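PDB 3KUX: putative oxidoreductase from Yersinia pestis, which probably carries out a nicotinamide-cofactor-dependent redox reaction, the dinucleotide bound in its Rossmann domain, on a substrate not yet identified. Local coordinates for residues D6-G11 with P31-A36; R128-F133 with G300-Y305. One frame throughout, in Å; residues are numbered along the deposited sequence.

Contact 1 (D6-G11 with P31-A36); sequences DKIKVG and PGLELA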
ATOM      1  N   ASP A   6      13.723 -11.784  21.912  1.00 65.86           N
ATOM      2  CA  ASP A   6      14.453 -10.615  21.431  1.00 62.40           C
ATOM      3  C   ASP A   6      13.515  -9.579  20.813  1.00 58.95           C
ATOM      4  O   ASP A   6      12.480  -9.925  20.246  1.00 58.58           O
ATOM      5  CB  ASP A   6      15.538 -11.029  20.433  1.00 63.18           C
ATOM      6  CG  ASP A   6      16.722 -10.082  20.434  1.00 65.00           C
ATOM      7  OD1 ASP A   6      16.953  -9.416  21.467  1.00 62.39           O
ATOM      8  OD2 ASP A   6      17.425 -10.007  19.404  1.00 68.36           O
ATOM      9  N   LYS A   7      13.886  -8.307  20.931  1.00 54.24           N
ATOM     10  CA  LYS A   7      13.042  -7.216  20.463  1.00 49.80           C
ATOM     11  C   LYS A   7      13.798  -6.215  19.602  1.00 46.32           C
ATOM     12  O   LYS A   7      14.952  -5.889  19.871  1.00 46.17           O
ATOM     13  CB  LYS A   7      12.402  -6.490  21.646  1.00 50.17           C
ATOM     14  CG  LYS A   7      11.083  -7.085  22.110  1.00 52.99           C
ATOM     15  CD  LYS A   7      10.678  -6.530  23.471  1.00 55.60           C
ATOM     16  CE  LYS A   7       9.226  -6.854  23.797  1.00 56.31           C
ATOM     17  NZ  LYS A   7       8.273  -6.070  22.954  1.00 55.01           N
ATOM     18  N   ILE A   8      13.126  -5.737  18.561  1.00 41.84           N
ATOM     19  CA  ILE A   8      13.624  -4.658  17.724  1.00 37.09           C
ATOM     20  C   ILE A   8      12.922  -3.385  18.163  1.00 35.43           C
ATOM     21  O   ILE A   8      11.706  -3.266  18.025  1.00 35.42           O
ATOM     22  CB  ILE A   8      13.300  -4.913  16.239  1.00 36.73           C
ATOM     23  CG1 ILE A   8      14.047  -6.147  15.732  1.00 35.46           C
ATOM     24  CG2 ILE A   8      13.638  -3.694  15.395  1.00 34.78           C
ATOM     25  CD1 ILE A   8      13.602  -6.616  14.364  1.00 30.92           C
ATOM     26  N   LYS A   9      13.674  -2.436  18.705  1.00 32.88           N
ATOM     27  CA  LYS A   9      13.067  -1.200  19.180  1.00 31.74           C
ATOM     28  C   LYS A   9      12.779  -0.264  18.011  1.00 30.17           C
ATOM     29  O   LYS A   9      13.629  -0.051  17.146  1.00 30.14           O
ATOM     30  CB  LYS A   9      13.947  -0.526  20.235  1.00 32.01           C
ATOM     31  CG  LYS A   9      14.272  -1.427  21.425  1.00 35.84           C
ATOM     32  CD  LYS A   9      14.885  -0.650  22.588  1.00 43.25           C
ATOM     33  CE  LYS A   9      13.832   0.159  23.340  1.00 44.64           C
ATOM     34  NZ  LYS A   9      14.415   1.017  24.409  1.00 37.15           N
ATOM     35  N   VAL A  10      11.570   0.285  17.985  1.00 28.37           N
ATOM     36  CA  VAL A  10      11.114   1.080  16.852  1.00 26.14           C
ATOM     37  C   VAL A  10      10.815   2.529  17.228  1.00 25.67           C
ATOM     38  O   VAL A  10      10.314   2.809  18.317  1.00 25.84           O
ATOM     39  CB  VAL A  10       9.845   0.470  16.235  1.00 25.87           C
ATOM     40  CG1 VAL A  10       9.432   1.255  15.007  1.00 25.61           C
ATOM     41  CG2 VAL A  10      10.071  -0.993  15.887  1.00 24.01           C
ATOM     42  N   GLY A  11      11.125   3.443  16.313  1.00 25.33           N
ATOM     43  CA  GLY A  11      10.792   4.856  16.483  1.00 23.61           C
ATOM     44  C   GLY A  11       9.799   5.328  15.432  1.00 22.72           C
ATOM     45  O   GLY A  11      10.081   5.288  14.234  1.00 22.69           O
ATOM     46  N   PRO A  31       4.816  -9.318  17.519  1.00 18.15           N
ATOM     47  CA  PRO A  31       5.835  -9.846  18.422  1.00 17.59           C
ATOM     48  C   PRO A  31       7.213  -9.641  17.812  1.00 17.61           C
ATOM     49  O   PRO A  31       7.377  -9.772  16.598  1.00 18.08           O
ATOM     50  CB  PRO A  31       5.509 -11.344  18.497  1.00 15.68           C
ATOM     51  CG  PRO A  31       4.114 -11.473  18.019  1.00 15.95           C
ATOM     52  CD  PRO A  31       3.922 -10.373  17.018  1.00 17.97           C
ATOM     53  N   GLY A  32       8.192  -9.310  18.645  1.00 16.90           N
ATOM     54  CA  GLY A  32       9.532  -9.027  18.157  1.00 17.98           C
ATOM     55  C   GLY A  32       9.751  -7.543  17.935  1.00 19.19           C
ATOM     56  O   GLY A  32      10.888  -7.079  17.922  1.00 19.77           O
ATOM     57  N   LEU A  33       8.664  -6.797  17.757  1.00 20.14           N
ATOM     58  CA  LEU A  33       8.756  -5.348  17.602  1.00 20.89           C
ATOM     59  C   LEU A  33       8.271  -4.615  18.853  1.00 22.14           C
ATOM     60  O   LEU A  33       7.240  -4.964  19.435  1.00 22.48           O
ATOM     61  CB  LEU A  33       7.966  -4.881  16.377  1.00 21.25           C
ATOM     62  CG  LEU A  33       8.424  -5.354  14.996  1.00 21.63           C
ATOM     63  CD1 LEU A  33       7.553  -4.735  13.908  1.00 19.22           C
ATOM     64  CD2 LEU A  33       9.889  -5.021  14.762  1.00 23.08           C
ATOM     65  N   GLU A  34       9.028  -3.601  19.260  1.00 23.56           N
ATOM     66  CA  GLU A  34       8.694  -2.794  20.430  1.00 26.92           C
ATOM     67  C   GLU A  34       8.734  -1.311  20.075  1.00 28.32           C
ATOM     68  O   GLU A  34       9.798  -0.759  19.784  1.00 27.77           O
ATOM     69  CB  GLU A  34       9.662  -3.087  21.588  1.00 27.40           C
ATOM     70  CG  GLU A  34       9.615  -2.061  22.719  1.00 30.71           C
ATOM     71  CD  GLU A  34      10.621  -2.343  23.830  1.00 39.77           C
ATOM     72  OE1 GLU A  34      10.663  -3.491  24.329  1.00 43.59           O
ATOM     73  OE2 GLU A  34      11.362  -1.411  24.216  1.00 37.39           O
ATOM     74  N   LEU A  35       7.570  -0.672  20.090  1.00 29.86           N
ATOM     75  CA  LEU A  35       7.489   0.754  19.803  1.00 31.01           C
ATOM     76  C   LEU A  35       8.124   1.551  20.943  1.00 32.11           C
ATOM     77  O   LEU A  35       7.454   1.940  21.904  1.00 32.07           O
ATOM     78  CB  LEU A  35       6.037   1.181  19.569  1.00 30.25           C
ATOM     79  CG  LEU A  35       5.796   2.661  19.261  1.00 30.09           C
ATOM     80  CD1 LEU A  35       6.518   3.076  17.991  1.00 28.83           C
ATOM     81  CD2 LEU A  35       4.311   2.950  19.151  1.00 29.32           C
ATOM     82  N   ALA A  36       9.428   1.779  20.828  1.00 33.19           N
ATOM     83  CA  ALA A  36      10.182   2.476  21.860  1.00 34.14           C
ATOM     84  C   ALA A  36       9.668   3.894  22.079  1.00 34.67           C
ATOM     85  O   ALA A  36       9.379   4.285  23.208  1.00 35.70           O
ATOM     86  CB  ALA A  36      11.665   2.490  21.519  1.00 33.92           C
TER
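Glu34 reaches out between Lys9 of the neighbouring parallel strand and Lys7 just before it. Its CB sits 3.6 Å from Lys7 NZ, touching the end of a lysine chain that crosses the glutamate at about a right angle. CG stands anti to the backbone N (chi1 166°) and the chain runs on extended, so that CD arrives near Lys9 CE and the carboxylate divides its oxygens. OE1 turns to Lys7, where the nearest atom is the methylene CD; the salt bridge from OE1 to Lys7 NZ is long at 3.8 Å. OE2 faces Lys9, which lies alongside and points the same way; the methylene CE of Lys9 is nearest to OE2 at 3.1 Å, and the salt bridge to NZ beyond it is likewise long. Below this charged trio the backbones are laced together: Ile8 N gives to Gly32 O, Glu34 N to Ile8 O, and Val10 N to Glu34 O. On the other face of the sheet Leu33 CD2 packs 3.7 Å from Ile8 CB and more loosely against Val10 CG2, with Ile27 of helix 17-28 touching both Val10 and Leu33. Strand 8-13, that helix and strand 33-39 form the right-handed beta-alpha-beta unit that opens a Rossmann fold.

Contact 2 (R128-F133 with G300-Y305); sequences RWDSDF and GNYPAY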
ATOM      1  N   ARG A 128      -0.857  -5.222  -0.330  1.00 11.49           N
ATOM      2  CA  ARG A 128      -0.437  -6.533  -0.803  1.00 11.40           C
ATOM      3  C   ARG A 128      -1.011  -7.575   0.142  1.00 12.74           C
ATOM      4  O   ARG A 128      -0.866  -8.781  -0.079  1.00 14.83           O
ATOM      5  CB  ARG A 128       1.086  -6.650  -0.847  1.00  9.14           C
ATOM      6  CG  ARG A 128       1.736  -5.844  -1.953  1.00 10.39           C
ATOM      7  CD  ARG A 128       3.198  -6.197  -2.093  1.00  7.51           C
ATOM      8  NE  ARG A 128       3.918  -5.253  -2.942  1.00  6.45           N
ATOM      9  CZ  ARG A 128       5.216  -5.344  -3.218  1.00  7.21           C
ATOM     10  NH1 ARG A 128       5.938  -6.337  -2.710  1.00  8.96           N
ATOM     11  NH2 ARG A 128       5.795  -4.444  -3.997  1.00  3.32           N
ATOM     12  N   TRP A 129      -1.663  -7.100   1.201  1.00 11.99           N
ATOM     13  CA  TRP A 129      -2.217  -7.989   2.216  1.00 10.71           C
ATOM     14  C   TRP A 129      -3.703  -7.753   2.481  1.00 10.91           C
ATOM     15  O   TRP A 129      -4.231  -8.168   3.516  1.00  9.78           O
ATOM     16  CB  TRP A 129      -1.395  -7.905   3.500  1.00  9.64           C
ATOM     17  CG  TRP A 129      -0.056  -8.538   3.330  1.00  9.10           C
ATOM     18  CD1 TRP A 129       0.241  -9.873   3.425  1.00 10.66           C
ATOM     19  CD2 TRP A 129       1.171  -7.876   3.006  1.00  7.59           C
ATOM     20  NE1 TRP A 129       1.581 -10.078   3.189  1.00  4.60           N
ATOM     21  CE2 TRP A 129       2.175  -8.870   2.930  1.00  4.59           C
ATOM     22  CE3 TRP A 129       1.522  -6.538   2.784  1.00  6.44           C
ATOM     23  CZ2 TRP A 129       3.500  -8.568   2.634  1.00  2.76           C
ATOM     24  CZ3 TRP A 129       2.841  -6.238   2.490  1.00  5.54           C
ATOM     25  CH2 TRP A 129       3.814  -7.250   2.416  1.00 10.61           C
ATOM     26  N   ASP A 130      -4.362  -7.084   1.533  1.00 10.64           N
ATOM     27  CA  ASP A 130      -5.811  -6.967   1.516  1.00  8.91           C
ATOM     28  C   ASP A 130      -6.428  -8.342   1.315  1.00 10.66           C
ATOM     29  O   ASP A 130      -5.871  -9.186   0.603  1.00 12.74           O
ATOM     30  CB  ASP A 130      -6.255  -6.063   0.372  1.00  9.82           C
ATOM     31  CG  ASP A 130      -6.370  -4.608   0.780  1.00 14.99           C
ATOM     32  OD1 ASP A 130      -6.120  -4.295   1.964  1.00 17.43           O
ATOM     33  OD2 ASP A 130      -6.719  -3.775  -0.090  1.00 16.74           O
ATOM     34  N   SER A 131      -7.583  -8.566   1.933  1.00 10.06           N
ATOM     35  CA  SER A 131      -8.277  -9.843   1.813  1.00  7.94           C
ATOM     36  C   SER A 131      -8.496 -10.227   0.351  1.00  8.61           C
ATOM     37  O   SER A 131      -8.217 -11.356  -0.055  1.00 10.02           O
ATOM     38  CB  SER A 131      -9.617  -9.775   2.533  1.00  7.83           C
ATOM     39  OG  SER A 131     -10.393  -8.708   2.020  1.00  7.35           O
ATOM     40  N   ASP A 132      -8.996  -9.293  -0.445  1.00  7.31           N
ATOM     41  CA  ASP A 132      -9.316  -9.617  -1.826  1.00  9.37           C
ATOM     42  C   ASP A 132      -8.066 -10.001  -2.625  1.00  9.08           C
ATOM     43  O   ASP A 132      -8.064 -10.992  -3.360  1.00  9.14           O
ATOM     44  CB  ASP A 132     -10.119  -8.489  -2.501  1.00  9.80           C
ATOM     45  CG  ASP A 132      -9.608  -7.098  -2.148  1.00 11.85           C
ATOM     46  OD1 ASP A 132      -8.376  -6.884  -2.176  1.00 15.08           O
ATOM     47  OD2 ASP A 132     -10.446  -6.211  -1.856  1.00  8.47           O
ATOM     48  N   PHE A 133      -6.998  -9.233  -2.462  1.00  8.58           N
ATOM     49  CA  PHE A 133      -5.770  -9.475  -3.207  1.00  7.83           C
ATOM     50  C   PHE A 133      -5.148 -10.836  -2.873  1.00  9.97           C
ATOM     51  O   PHE A 133      -4.791 -11.607  -3.770  1.00  9.64           O
ATOM     52  CB  PHE A 133      -4.770  -8.347  -2.960  1.00  7.13           C
ATOM     53  CG  PHE A 133      -3.536  -8.434  -3.811  1.00  8.40           C
ATOM     54  CD1 PHE A 133      -3.605  -8.206  -5.176  1.00  6.96           C
ATOM     55  CD2 PHE A 133      -2.304  -8.741  -3.244  1.00  6.46           C
ATOM     56  CE1 PHE A 133      -2.470  -8.286  -5.965  1.00 14.83           C
ATOM     57  CE2 PHE A 133      -1.167  -8.820  -4.023  1.00  7.17           C
ATOM     58  CZ  PHE A 133      -1.247  -8.595  -5.387  1.00 13.13           C
ATOM     59  N   GLY A 300      -7.850 -10.526   5.393  1.00  6.53           N
ATOM     60  CA  GLY A 300      -6.817  -9.507   5.227  1.00  5.58           C
ATOM     61  C   GLY A 300      -5.761  -9.740   6.282  1.00  7.50           C
ATOM     62  O   GLY A 300      -6.050 -10.311   7.334  1.00 10.03           O
ATOM     63  N   ASN A 301      -4.534  -9.307   6.023  1.00  6.50           N
ATOM     64  CA  ASN A 301      -3.443  -9.638   6.930  1.00  6.01           C
ATOM     65  C   ASN A 301      -2.329  -8.603   6.921  1.00  7.12           C
ATOM     66  O   ASN A 301      -1.187  -8.905   6.564  1.00  7.49           O
ATOM     67  CB  ASN A 301      -2.886 -11.020   6.580  1.00  5.43           C
ATOM     68  CG  ASN A 301      -1.933 -11.552   7.626  1.00  4.83           C
ATOM     69  OD1 ASN A 301      -1.975 -11.143   8.790  1.00  8.22           O
ATOM     70  ND2 ASN A 301      -1.066 -12.473   7.220  1.00  2.00           N
ATOM     71  N   TYR A 302      -2.658  -7.378   7.316  1.00  6.67           N
ATOM     72  CA  TYR A 302      -1.676  -6.312   7.280  1.00  7.58           C
ATOM     73  C   TYR A 302      -0.470  -6.636   8.158  1.00  8.85           C
ATOM     74  O   TYR A 302       0.662  -6.320   7.792  1.00 10.61           O
ATOM     75  CB  TYR A 302      -2.298  -4.964   7.666  1.00  8.93           C
ATOM     76  CG  TYR A 302      -3.197  -4.360   6.600  1.00  9.53           C
ATOM     77  CD1 TYR A 302      -3.051  -4.698   5.262  1.00 11.65           C
ATOM     78  CD2 TYR A 302      -4.178  -3.431   6.934  1.00 10.28           C
ATOM     79  CE1 TYR A 302      -3.863  -4.144   4.292  1.00  7.27           C
ATOM     80  CE2 TYR A 302      -4.990  -2.870   5.969  1.00  5.97           C
ATOM     81  CZ  TYR A 302      -4.829  -3.231   4.652  1.00  6.29           C
ATOM     82  OH  TYR A 302      -5.638  -2.678   3.688  1.00  6.19           O
ATOM     83  N   PRO A 303      -0.702  -7.292   9.307  1.00 10.16           N
ATOM     84  CA  PRO A 303       0.394  -7.631  10.225  1.00  9.46           C
ATOM     85  C   PRO A 303       1.526  -8.394   9.542  1.00  8.80           C
ATOM     86  O   PRO A 303       2.668  -8.334   9.993  1.00 11.23           O
ATOM     87  CB  PRO A 303      -0.276  -8.520  11.281  1.00  7.11           C
ATOM     88  CG  PRO A 303      -1.727  -8.174  11.214  1.00 12.42           C
ATOM     89  CD  PRO A 303      -1.999  -7.816   9.773  1.00 11.45           C
ATOM     90  N   ALA A 304       1.218  -9.108   8.466  1.00  7.87           N
ATOM     91  CA  ALA A 304       2.250  -9.840   7.743  1.00  8.77           C
ATOM     92  C   ALA A 304       3.407  -8.924   7.328  1.00  9.20           C
ATOM     93  O   ALA A 304       4.552  -9.370   7.223  1.00 11.25           O
ATOM     94  CB  ALA A 304       1.662 -10.553   6.529  1.00  6.79           C
ATOM     95  N   TYR A 305       3.106  -7.648   7.095  1.00  7.60           N
ATOM     96  CA  TYR A 305       4.124  -6.689   6.658  1.00  6.41           C
ATOM     97  C   TYR A 305       5.198  -6.484   7.712  1.00  6.44           C
ATOM     98  O   TYR A 305       6.385  -6.689   7.454  1.00  5.41           O
ATOM     99  CB  TYR A 305       3.504  -5.333   6.303  1.00  5.46           C
ATOM    100  CG  TYR A 305       4.536  -4.296   5.917  1.00  3.89           C
ATOM    101  CD1 TYR A 305       5.099  -4.293   4.649  1.00  4.76           C
ATOM    102  CD2 TYR A 305       4.961  -3.326   6.827  1.00  2.00           C
ATOM    103  CE1 TYR A 305       6.049  -3.350   4.285  1.00  3.81           C
ATOM    104  CE2 TYR A 305       5.914  -2.383   6.477  1.00  2.00           C
ATOM    105  CZ  TYR A 305       6.453  -2.399   5.200  1.00  4.06           C
ATOM    106  OH  TYR A 305       7.401  -1.467   4.826  1.00  4.81           O
TER
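Trp129 and Ala304 meet in a buried contact, where the lead-in to helix 131-142 packs against the lead-in and first turn of helix 303-313. One backbone hydrogen bond crosses it, from Asn301 N to Trp129 O, 2.8 Å and nearly straight (164°). The indole is turned with CG anti to its own carbonyl carbon (chi1 -71°), which lays one face under the helix start: Ala304 CB sits over the pyrrole part, 3.4 Å from Trp129 NE1, and Tyr305 CB lies over the same face. Arg128 CB backs the opposite face. At the six-membered end, Trp129 CZ3 comes up to the edge of the Tyr305 ring, 3.7 Å from its CD1, the two planes inclined at 68°. Tyr305 OH bonds onward to Ser122. On the other flank, Tyr302 OH is hydrogen-bonded to Asp130 OD1, though the modelled 2.4 Å is doubtfully short; Asp130 OD2 has Arg127 as a salt-bridge partner. Ser131 CB rests against Gly300 N, while its hydroxyl is taken by Asp276. This is structural packing that joins the starts of two helices, with Tyr302 and Pro303 also touching helix 17-28 of the Rossmann unit, in the two-domain fold of this oxidoreductase family.

From the N terminus, contact 1 comes first: strand 8-13 leads through helix 17-28 into strand 33-39, a short closure over 19 intervening residues, made while the parallel sheet is still being built. The chain finishes that sheet at strand 121-123 before contact 2 opens at 128-133. Contact 2 then closes a far longer excursion of 166 residues, through most of the mixed sheet, at 300-305. The two are therefore in series, neither nested nor crossed, with centres about 21 Å apart and nearest atoms about 7 Å apart. Helix 303-313 joins their surroundings: it begins in contact 2, and farther along Tyr306, Arg310 and Ile313 lie against Ile8 or Leu33 of contact 1.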